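HTH cro/C1-type domain-containing protein (Thermotoga maritima, PDB 2WUS) probably acts as a membrane-bound, RodZ-type cell-shape protein, represented here by its cytoplasmic helix-turn-helix domain, a fold generally associated with DNA binding. Local coordinates at residues 3-8 with 43-48; 13-18 with 64-69; 53-58 with 71-76. One frame throughout, in Å; residues are numbered along the deposited sequence.

Contact 1 of 3, residues 3-8 with 43-48; sequences EKWKEL and GDLKGL
W5 and L45 carry this contact, in which helix 3-17 of the helix-turn-helix domain receives the loop that follows helix 34-42. That helix ends in a Schellman motif: G43, with its positive phi of 80°, is the C-prime residue, and the backbone N atoms of G43 and D44 bond back to I40 O and R39 O. The chain is thereby turned across helix 3-17, and K6 CA and G43 CA come within 4.0 Å of each other. G43 has no side chain, and a beta carbon at this position would point at the helix.

The indole of W5 is met from two directions. The side chain of L45 crosses it obliquely and sets CD1 over one face, in a CH-pi contact 3.8 Å from the centroid of the five-membered ring and 12° off the ring normal. L45 CB lies nearer the six-membered ring, 3.9 Å from W5 CZ3, which brings the leucine over both rings of the indole. At the edge, close to the ring plane, is the carbonyl of G43, whose O is 3.8 Å from W5 CE3. W5 holds CG beside its own backbone N (chi1 -75°), on the side of the helix that faces the loop. Its ring nitrogen is satisfied elsewhere: NE1 hydrogen-bonds to Y76 O on helix 69-84, and the rings of W5 and Y76 meet with nearly parallel planes.

Beyond L45 the chain makes a type I turn to L48, closed by the bond from L48 N to L45 O. On the same side of the indole as L45, L8 adds a looser apolar contact, its CD1 4.4 Å from L45 CD1.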
loop_
_atom_site.group_PDB
_atom_site.type_symbol
_atom_site.label_atom_id
_atom_site.label_comp_id
_atom_site.label_asym_id
_atom_site.label_seq_id
_atom_site.Cartn_x
_atom_site.Cartn_y
_atom_site.Cartn_z
ATOM N N GLU C 3 -5.729 6.564 -31.414
ATOM C CA GLU C 3 -5.458 5.710 -32.558
ATOM C C GLU C 3 -4.751 4.477 -32.028
ATOM O O GLU C 3 -5.047 3.356 -32.431
ATOM C CB GLU C 3 -4.620 6.437 -33.612
ATOM C CG GLU C 3 -5.455 7.154 -34.686
ATOM C CD GLU C 3 -6.746 7.774 -34.141
ATOM O OE1 GLU C 3 -7.823 7.522 -34.734
ATOM O OE2 GLU C 3 -6.690 8.509 -33.128
ATOM N N LYS C 4 -3.844 4.691 -31.082
ATOM C CA LYS C 4 -3.147 3.593 -30.429
ATOM C C LYS C 4 -4.062 2.698 -29.581
ATOM O O LYS C 4 -3.798 1.502 -29.446
ATOM C CB LYS C 4 -1.984 4.125 -29.594
ATOM C CG LYS C 4 -0.633 3.774 -30.177
ATOM C CD LYS C 4 0.183 5.012 -30.482
ATOM C CE LYS C 4 1.104 4.779 -31.675
ATOM N NZ LYS C 4 1.883 3.511 -31.561
ATOM N N TRP C 5 -5.120 3.274 -29.004
ATOM C CA TRP C 5 -6.148 2.488 -28.313
ATOM C C TRP C 5 -6.889 1.602 -29.326
ATOM O O TRP C 5 -7.112 0.411 -29.089
ATOM C CB TRP C 5 -7.168 3.388 -27.601
ATOM C CG TRP C 5 -6.715 4.051 -26.333
ATOM C CD1 TRP C 5 -5.515 3.881 -25.690
ATOM C CD2 TRP C 5 -7.446 4.993 -25.533
ATOM N NE1 TRP C 5 -5.466 4.657 -24.554
ATOM C CE2 TRP C 5 -6.662 5.352 -24.442
ATOM C CE3 TRP C 5 -8.728 5.566 -25.657
ATOM C CZ2 TRP C 5 -7.076 6.245 -23.462
ATOM C CZ3 TRP C 5 -9.143 6.462 -24.682
ATOM C CH2 TRP C 5 -8.326 6.789 -23.603
ATOM N N LYS C 6 -7.279 2.205 -30.449
ATOM C CA LYS C 6 -7.997 1.496 -31.497
ATOM C C LYS C 6 -7.210 0.271 -31.924
ATOM O O LYS C 6 -7.758 -0.820 -32.039
ATOM C CB LYS C 6 -8.241 2.408 -32.695
ATOM C CG LYS C 6 -9.412 3.359 -32.532
ATOM C CD LYS C 6 -9.774 4.009 -33.867
ATOM C CE LYS C 6 -10.838 5.074 -33.686
ATOM N NZ LYS C 6 -12.101 4.498 -33.149
ATOM N N GLU C 7 -5.917 0.469 -32.148
ATOM C CA GLU C 7 -5.010 -0.610 -32.508
ATOM C C GLU C 7 -4.853 -1.580 -31.343
ATOM O O GLU C 7 -4.505 -2.749 -31.518
ATOM C CB GLU C 7 -3.653 -0.038 -32.910
ATOM C CG GLU C 7 -2.636 -0.020 -31.799
ATOM C CD GLU C 7 -1.308 0.583 -32.238
ATOM O OE1 GLU C 7 -1.299 1.779 -32.624
ATOM O OE2 GLU C 7 -0.277 -0.137 -32.197
ATOM N N LEU C 8 -5.110 -1.074 -30.145
ATOM C CA LEU C 8 -5.115 -1.898 -28.961
ATOM C C LEU C 8 -6.241 -2.902 -29.115
ATOM O O LEU C 8 -6.001 -4.091 -29.293
ATOM C CB LEU C 8 -5.357 -1.034 -27.729
ATOM C CG LEU C 8 -4.812 -1.520 -26.388
ATOM C CD1 LEU C 8 -5.860 -1.309 -25.325
ATOM C CD2 LEU C 8 -4.386 -2.980 -26.468
ATOM N N GLY C 43 -11.877 0.214 -29.197
ATOM C CA GLY C 43 -10.898 1.188 -28.750
ATOM C C GLY C 43 -11.467 2.342 -27.951
ATOM O O GLY C 43 -10.862 3.409 -27.896
ATOM N N ASP C 44 -12.617 2.136 -27.321
ATOM C CA ASP C 44 -13.334 3.237 -26.672
ATOM C C ASP C 44 -13.265 3.169 -25.140
ATOM O O ASP C 44 -14.137 2.593 -24.476
ATOM C CB ASP C 44 -14.788 3.288 -27.158
ATOM C CG ASP C 44 -15.633 4.258 -26.362
ATOM O OD1 ASP C 44 -16.795 3.918 -26.048
ATOM O OD2 ASP C 44 -15.128 5.355 -26.036
ATOM N N LEU C 45 -12.237 3.790 -24.578
ATOM C CA LEU C 45 -11.924 3.577 -23.176
ATOM C C LEU C 45 -12.229 4.771 -22.292
ATOM O O LEU C 45 -12.223 4.649 -21.070
ATOM C CB LEU C 45 -10.453 3.219 -23.040
ATOM C CG LEU C 45 -9.942 2.138 -23.982
ATOM C CD1 LEU C 45 -8.487 1.886 -23.709
ATOM C CD2 LEU C 45 -10.750 0.855 -23.820
ATOM N N LYS C 46 -12.508 5.915 -22.905
ATOM C CA LYS C 46 -12.549 7.176 -22.180
ATOM C C LYS C 46 -13.191 7.137 -20.786
ATOM O O LYS C 46 -12.580 7.609 -19.823
ATOM C CB LYS C 46 -13.170 8.277 -23.028
ATOM C CG LYS C 46 -12.899 9.671 -22.485
ATOM C CD LYS C 46 -11.404 9.978 -22.437
ATOM C CE LYS C 46 -11.178 11.395 -21.941
ATOM N NZ LYS C 46 -12.485 12.055 -21.624
ATOM N N GLY C 47 -14.402 6.600 -20.657
ATOM C CA GLY C 47 -15.036 6.569 -19.344
ATOM C C GLY C 47 -15.448 5.181 -18.896
ATOM O O GLY C 47 -16.370 5.009 -18.103
ATOM N N LEU C 48 -14.756 4.183 -19.422
ATOM C CA LEU C 48 -15.079 2.778 -19.193
ATOM C C LEU C 48 -15.174 2.476 -17.698
ATOM O O LEU C 48 -16.064 1.757 -17.240
ATOM C CB LEU C 48 -13.976 1.914 -19.821
ATOM C CG LEU C 48 -14.206 0.499 -20.343
ATOM C CD1 LEU C 48 -12.957 -0.313 -20.101
ATOM C CD2 LEU C 48 -15.388 -0.174 -19.693
#

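Contact 2 of 3, residues 13-18 with 64-69; sequences RKKREE and FLELSP
The flat carboxylate of E66 meets the ammonium group of K15 through one oxygen: OE2 is 3.2 Å from K15 NZ, in a salt bridge whose hydrogen bond is weak, while OE1 is turned away and lies 5.3 Å from the same nitrogen. The other flat group at this contact, the guanidinium of R16, turns from the loop 64-69. Its nitrogens are occupied elsewhere: NH1 forms a salt bridge with E41, NH2 bonds to I21 O, and NE makes a weak hydrogen bond to Y61 OH.

Inward from the ion pair lies an apolar layer, built where the last turns of helix 3-17 in the helix-turn-helix domain meet the link between helices 51-64 and 69-84. K15 supplies its aliphatic chain. CB and CG run past L67 in the opposite sense to the leucine, with CG 3.6 Å from L67 CD1. The chain then bends (chi2 -71°), which brings CD to 3.9 Å from L65 CB. Further bends carry CE past E66 CB and leave NZ beside the carboxylate. L65 reaches the helix backbone itself, its CD2 3.9 Å from R16 CA, and both leucines also touch F12 one turn earlier. At the far end of the link S68 occupies the N-cap of helix 69-84, its OG weakly bonded to E71 N.

K15 thus works in two ways, as a hydrocarbon cover for L65 and L67 and as a charge at the solvent side, paired with E66. With E66 exposed and the bond weak, the ion pair probably adds less to the contact than the burial of lysine methylenes against the two leucines.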
loop_
_atom_site.group_PDB
_atom_site.type_symbol
_atom_site.label_atom_id
_atom_site.label_comp_id
_atom_site.label_asym_id
_atom_site.label_seq_id
_atom_site.Cartn_x
_atom_site.Cartn_y
_atom_site.Cartn_z
ATOM N N ARG C 13 -9.417 -7.972 -30.436
ATOM C CA ARG C 13 -10.465 -8.562 -31.259
ATOM C C ARG C 13 -9.845 -9.643 -32.110
ATOM O O ARG C 13 -10.287 -10.790 -32.084
ATOM C CB ARG C 13 -11.151 -7.517 -32.144
ATOM C CG ARG C 13 -12.053 -8.094 -33.248
ATOM C CD ARG C 13 -13.070 -7.062 -33.780
ATOM N NE ARG C 13 -14.352 -7.121 -33.061
ATOM C CZ ARG C 13 -15.279 -6.158 -33.046
ATOM N NH1 ARG C 13 -16.401 -6.335 -32.356
ATOM N NH2 ARG C 13 -15.094 -5.018 -33.706
ATOM N N LYS C 14 -8.788 -9.275 -32.830
ATOM C CA LYS C 14 -8.138 -10.176 -33.777
ATOM C C LYS C 14 -7.624 -11.450 -33.121
ATOM O O LYS C 14 -7.691 -12.535 -33.711
ATOM C CB LYS C 14 -7.001 -9.462 -34.516
ATOM C CG LYS C 14 -6.158 -10.379 -35.390
ATOM C CD LYS C 14 -5.056 -9.609 -36.103
ATOM C CE LYS C 14 -4.113 -10.541 -36.853
ATOM N NZ LYS C 14 -2.963 -9.795 -37.451
ATOM N N LYS C 15 -7.115 -11.317 -31.901
ATOM C CA LYS C 15 -6.511 -12.448 -31.211
ATOM C C LYS C 15 -7.566 -13.347 -30.583
ATOM O O LYS C 15 -7.347 -14.544 -30.393
ATOM C CB LYS C 15 -5.543 -11.957 -30.141
ATOM C CG LYS C 15 -4.305 -12.804 -30.008
ATOM C CD LYS C 15 -4.594 -14.139 -29.386
ATOM C CE LYS C 15 -3.677 -15.199 -29.978
ATOM N NZ LYS C 15 -2.277 -14.713 -30.155
ATOM N N ARG C 16 -8.712 -12.767 -30.249
ATOM C CA ARG C 16 -9.777 -13.552 -29.654
ATOM C C ARG C 16 -10.404 -14.431 -30.727
ATOM O O ARG C 16 -10.674 -15.612 -30.509
ATOM C CB ARG C 16 -10.826 -12.644 -29.021
ATOM C CG ARG C 16 -11.960 -13.405 -28.366
ATOM C CD ARG C 16 -12.905 -12.458 -27.675
ATOM N NE ARG C 16 -13.236 -11.333 -28.533
ATOM C CZ ARG C 16 -14.133 -11.391 -29.511
ATOM N NH1 ARG C 16 -14.382 -10.317 -30.249
ATOM N NH2 ARG C 16 -14.779 -12.529 -29.750
ATOM N N GLU C 17 -10.608 -13.838 -31.898
ATOM C CA GLU C 17 -11.294 -14.502 -32.990
ATOM C C GLU C 17 -10.434 -15.600 -33.584
ATOM O O GLU C 17 -10.947 -16.523 -34.216
ATOM C CB GLU C 17 -11.686 -13.497 -34.073
ATOM C CG GLU C 17 -12.979 -13.860 -34.791
ATOM C CD GLU C 17 -14.039 -12.774 -34.684
ATOM O OE1 GLU C 17 -13.728 -11.612 -35.045
ATOM O OE2 GLU C 17 -15.176 -13.088 -34.248
ATOM N N GLU C 18 -9.126 -15.506 -33.375
ATOM C CA GLU C 18 -8.224 -16.556 -33.820
ATOM C C GLU C 18 -8.542 -17.863 -33.090
ATOM O O GLU C 18 -7.852 -18.859 -33.266
ATOM C CB GLU C 18 -6.767 -16.146 -33.606
ATOM C CG GLU C 18 -5.880 -16.314 -34.837
ATOM C CD GLU C 18 -4.518 -15.633 -34.698
ATOM O OE1 GLU C 18 -3.669 -16.125 -33.919
ATOM O OE2 GLU C 18 -4.296 -14.605 -35.381
ATOM N N PHE C 64 -5.520 -13.732 -20.669
ATOM C CA PHE C 64 -6.489 -14.714 -21.154
ATOM C C PHE C 64 -6.221 -15.160 -22.595
ATOM O O PHE C 64 -6.362 -16.336 -22.921
ATOM C CB PHE C 64 -7.904 -14.149 -21.047
ATOM C CG PHE C 64 -8.939 -14.965 -21.766
ATOM C CD1 PHE C 64 -9.211 -16.272 -21.373
ATOM C CD2 PHE C 64 -9.647 -14.424 -22.830
ATOM C CE1 PHE C 64 -10.152 -17.022 -22.029
ATOM C CE2 PHE C 64 -10.603 -15.175 -23.500
ATOM C CZ PHE C 64 -10.855 -16.474 -23.096
ATOM N N LEU C 65 -5.869 -14.206 -23.452
ATOM C CA LEU C 65 -5.415 -14.484 -24.810
ATOM C C LEU C 65 -3.898 -14.669 -24.769
ATOM O O LEU C 65 -3.288 -14.557 -23.715
ATOM C CB LEU C 65 -5.804 -13.332 -25.733
ATOM C CG LEU C 65 -7.281 -12.908 -25.662
ATOM C CD1 LEU C 65 -7.551 -11.661 -26.494
ATOM C CD2 LEU C 65 -8.214 -14.031 -26.077
ATOM N N GLU C 66 -3.270 -14.962 -25.893
ATOM C CA GLU C 66 -1.838 -15.260 -25.858
ATOM C C GLU C 66 -1.010 -13.998 -25.638
ATOM O O GLU C 66 0.214 -14.059 -25.588
ATOM C CB GLU C 66 -1.401 -15.958 -27.163
ATOM C CG GLU C 66 0.028 -16.529 -27.171
ATOM C CD GLU C 66 1.033 -15.675 -27.958
ATOM O OE1 GLU C 66 2.254 -15.817 -27.721
ATOM O OE2 GLU C 66 0.610 -14.866 -28.814
ATOM N N LEU C 67 -1.678 -12.857 -25.507
ATOM C CA LEU C 67 -1.000 -11.563 -25.645
ATOM C C LEU C 67 0.066 -11.247 -24.582
ATOM O O LEU C 67 0.047 -11.815 -23.488
ATOM C CB LEU C 67 -2.028 -10.433 -25.703
ATOM C CG LEU C 67 -2.548 -10.015 -27.077
ATOM C CD1 LEU C 67 -1.914 -10.865 -28.149
ATOM C CD2 LEU C 67 -4.074 -10.116 -27.120
ATOM N N SER C 68 0.988 -10.336 -24.913
ATOM C CA SER C 68 1.929 -9.786 -23.923
ATOM C C SER C 68 1.349 -8.629 -23.090
ATOM O O SER C 68 1.183 -7.512 -23.584
ATOM C CB SER C 68 3.213 -9.310 -24.592
ATOM O OG SER C 68 3.981 -8.549 -23.671
ATOM N N PRO C 69 1.065 -8.887 -21.809
ATOM C CA PRO C 69 0.423 -7.867 -20.985
ATOM C C PRO C 69 1.136 -6.529 -21.100
ATOM O O PRO C 69 0.510 -5.469 -21.174
ATOM C CB PRO C 69 0.582 -8.427 -19.574
ATOM C CG PRO C 69 0.611 -9.892 -19.762
ATOM C CD PRO C 69 1.375 -10.100 -21.036
#

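Contact 3 of 3, residues 53-58 with 71-76; sequences YIKSYI and EMLKLY
Apolar contacts dominate between I58 and Y76, at the crossing of helices 51-64 and 69-84. I58 stands between three residues of the partner: CG2 faces M72 CB and L73 CD2, each 4.0 Å away, while CD1 reaches Y76 CB at 3.7 Å. The same L73 CD2 reaches K55, 3.9 Å from its CB and 3.5 Å from its O.

Contacts to the aromatic ring form a second group. Y76 holds CG anti to its backbone N (chi1 170°), and the ring reaches across to helix 51-64. I54 CG2 lies over one face, 3.9 Å above the plane and offset toward the rim. The side chains of K55 and I58 each cross Y76 at about a right angle, K55 CG 3.5 Å from Y76 CE2 and I58 CD1 3.7 Å from Y76 CG. An alanine in place of Y76 would probably leave I54 CG2 and K55 CG without the ring they pack on, I58 CD1 with CB alone of this residue, and a gap beside W5 and L45.

The polar interactions are few and lie outside the apolar contact: K55 NZ forms a salt bridge with E77, right after Y76, and S56 OG bonds to Y53 O inside helix 51-64.

The short helical segments run roughly antiparallel, at 144°, with their axes 10.0 Å apart. Helix 3-17 packs on both helices, F12 on I58 and L8 on M72; Y57 packs on I40 of helix 34-42. Around Y53, S56 and Y57, helix 51-64 also meets the chain of another protein, so it is shared between the domain core and that interface.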
loop_
_atom_site.group_PDB
_atom_site.type_symbol
_atom_site.label_atom_id
_atom_site.label_comp_id
_atom_site.label_asym_id
_atom_site.label_seq_id
_atom_site.Cartn_x
_atom_site.Cartn_y
_atom_site.Cartn_z
ATOM N N TYR C 53 -8.712 0.439 -12.812
ATOM C CA TYR C 53 -9.458 -0.735 -13.201
ATOM C C TYR C 53 -9.391 -1.007 -14.720
ATOM O O TYR C 53 -9.402 -2.158 -15.153
ATOM C CB TYR C 53 -10.883 -0.595 -12.705
ATOM C CG TYR C 53 -11.020 -0.669 -11.207
ATOM C CD1 TYR C 53 -10.485 -1.737 -10.491
ATOM C CD2 TYR C 53 -11.725 0.306 -10.495
ATOM C CE1 TYR C 53 -10.635 -1.817 -9.109
ATOM C CE2 TYR C 53 -11.870 0.228 -9.108
ATOM C CZ TYR C 53 -11.320 -0.825 -8.428
ATOM O OH TYR C 53 -11.471 -0.918 -7.069
ATOM N N ILE C 54 -9.305 0.048 -15.523
ATOM C CA ILE C 54 -9.143 -0.133 -16.961
ATOM C C ILE C 54 -7.846 -0.851 -17.259
ATOM O O ILE C 54 -7.764 -1.667 -18.174
ATOM C CB ILE C 54 -9.091 1.188 -17.717
ATOM C CG1 ILE C 54 -10.479 1.814 -17.791
ATOM C CG2 ILE C 54 -8.575 0.948 -19.102
ATOM C CD1 ILE C 54 -10.461 3.284 -18.150
ATOM N N LYS C 55 -6.819 -0.533 -16.491
ATOM C CA LYS C 55 -5.520 -1.107 -16.753
ATOM C C LYS C 55 -5.504 -2.549 -16.278
ATOM O O LYS C 55 -4.610 -3.310 -16.639
ATOM C CB LYS C 55 -4.407 -0.271 -16.107
ATOM C CG LYS C 55 -4.131 1.035 -16.816
ATOM C CD LYS C 55 -3.610 2.112 -15.866
ATOM C CE LYS C 55 -2.219 1.804 -15.341
ATOM N NZ LYS C 55 -1.154 1.903 -16.385
ATOM N N SER C 56 -6.498 -2.927 -15.478
ATOM C CA SER C 56 -6.544 -4.294 -14.971
ATOM C C SER C 56 -7.352 -5.213 -15.897
ATOM O O SER C 56 -7.032 -6.393 -16.013
ATOM C CB SER C 56 -7.002 -4.358 -13.496
ATOM O OG SER C 56 -8.400 -4.589 -13.350
ATOM N N TYR C 57 -8.375 -4.670 -16.568
ATOM C CA TYR C 57 -9.083 -5.416 -17.614
ATOM C C TYR C 57 -8.095 -5.746 -18.720
ATOM O O TYR C 57 -8.033 -6.874 -19.196
ATOM C CB TYR C 57 -10.226 -4.612 -18.238
ATOM C CG TYR C 57 -11.290 -4.158 -17.291
ATOM C CD1 TYR C 57 -11.907 -2.934 -17.458
ATOM C CD2 TYR C 57 -11.679 -4.949 -16.227
ATOM C CE1 TYR C 57 -12.872 -2.506 -16.594
ATOM C CE2 TYR C 57 -12.658 -4.529 -15.354
ATOM C CZ TYR C 57 -13.243 -3.305 -15.548
ATOM O OH TYR C 57 -14.204 -2.877 -14.682
ATOM N N ILE C 58 -7.343 -4.739 -19.139
ATOM C CA ILE C 58 -6.323 -4.910 -20.159
ATOM C C ILE C 58 -5.332 -6.006 -19.794
ATOM O O ILE C 58 -5.010 -6.866 -20.624
ATOM C CB ILE C 58 -5.577 -3.590 -20.423
ATOM C CG1 ILE C 58 -6.584 -2.544 -20.900
ATOM C CG2 ILE C 58 -4.472 -3.795 -21.440
ATOM C CD1 ILE C 58 -5.994 -1.225 -21.215
ATOM N N GLU C 71 3.250 -5.327 -23.537
ATOM C CA GLU C 71 3.090 -4.680 -24.834
ATOM C C GLU C 71 1.686 -4.105 -24.999
ATOM O O GLU C 71 1.463 -3.216 -25.817
ATOM C CB GLU C 71 3.418 -5.645 -25.969
ATOM C CG GLU C 71 4.879 -6.067 -26.007
ATOM C CD GLU C 71 5.133 -7.239 -26.940
ATOM O OE1 GLU C 71 6.205 -7.875 -26.822
ATOM O OE2 GLU C 71 4.253 -7.529 -27.783
ATOM N N MET C 72 0.742 -4.610 -24.214
ATOM C CA MET C 72 -0.623 -4.112 -24.273
ATOM C C MET C 72 -0.831 -2.885 -23.387
ATOM O O MET C 72 -1.479 -1.926 -23.807
ATOM C CB MET C 72 -1.628 -5.205 -23.910
ATOM C CG MET C 72 -1.751 -6.334 -24.926
ATOM S SD MET C 72 -2.061 -5.791 -26.621
ATOM C CE MET C 72 -0.386 -5.572 -27.229
ATOM N N LEU C 73 -0.301 -2.916 -22.163
ATOM C CA LEU C 73 -0.389 -1.756 -21.274
ATOM C C LEU C 73 0.384 -0.587 -21.867
ATOM O O LEU C 73 -0.087 0.555 -21.852
ATOM C CB LEU C 73 0.129 -2.078 -19.873
ATOM C CG LEU C 73 -0.861 -2.845 -18.987
ATOM C CD1 LEU C 73 -0.231 -3.265 -17.665
ATOM C CD2 LEU C 73 -2.131 -2.029 -18.741
ATOM N N LYS C 74 1.566 -0.889 -22.405
ATOM C CA LYS C 74 2.381 0.092 -23.106
ATOM C C LYS C 74 1.535 0.842 -24.137
ATOM O O LYS C 74 1.519 2.067 -24.165
ATOM C CB LYS C 74 3.581 -0.589 -23.772
ATOM C CG LYS C 74 4.778 0.320 -24.012
ATOM C CD LYS C 74 5.120 0.410 -25.495
ATOM C CE LYS C 74 6.231 1.437 -25.753
ATOM N NZ LYS C 74 6.641 1.531 -27.193
ATOM N N LEU C 75 0.824 0.105 -24.983
ATOM C CA LEU C 75 -0.089 0.735 -25.924
ATOM C C LEU C 75 -1.099 1.603 -25.191
ATOM O O LEU C 75 -1.299 2.762 -25.557
ATOM C CB LEU C 75 -0.839 -0.312 -26.741
ATOM C CG LEU C 75 -0.222 -0.792 -28.041
ATOM C CD1 LEU C 75 -1.170 -1.790 -28.676
ATOM C CD2 LEU C 75 -0.001 0.395 -28.950
ATOM N N TYR C 76 -1.749 1.048 -24.168
ATOM C CA TYR C 76 -2.766 1.824 -23.484
ATOM C C TYR C 76 -2.159 3.160 -23.079
ATOM O O TYR C 76 -2.800 4.197 -23.211
ATOM C CB TYR C 76 -3.388 1.105 -22.275
ATOM C CG TYR C 76 -4.267 2.039 -21.452
ATOM C CD1 TYR C 76 -5.419 2.587 -21.995
ATOM C CD2 TYR C 76 -3.929 2.407 -20.155
ATOM C CE1 TYR C 76 -6.222 3.459 -21.272
ATOM C CE2 TYR C 76 -4.731 3.280 -19.423
ATOM C CZ TYR C 76 -5.879 3.802 -19.991
ATOM O OH TYR C 76 -6.693 4.672 -19.295
#

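In the fold
From the N terminus, helix 3-17 enters contact 1 with its first turns and contact 2 with its last. Contact 1 closes the long loop that runs through helices 23-29 and 34-42, the helix-turn-helix pair. Contact 2 then closes a loop that also takes in helix 51-64; these two cross along the chain and lie on opposite sides of its centre, their own centres about 16 Å apart. Contact 3 opens after contact 1 has closed, but crosses contact 2, joining the last two helices. Contacts 1 and 3 touch through W5, L45 and Y76, and L67 meets M72 between contacts 2 and 3, tying together helices 3-17, 51-64 and 69-84 and the loop after helix 34-42.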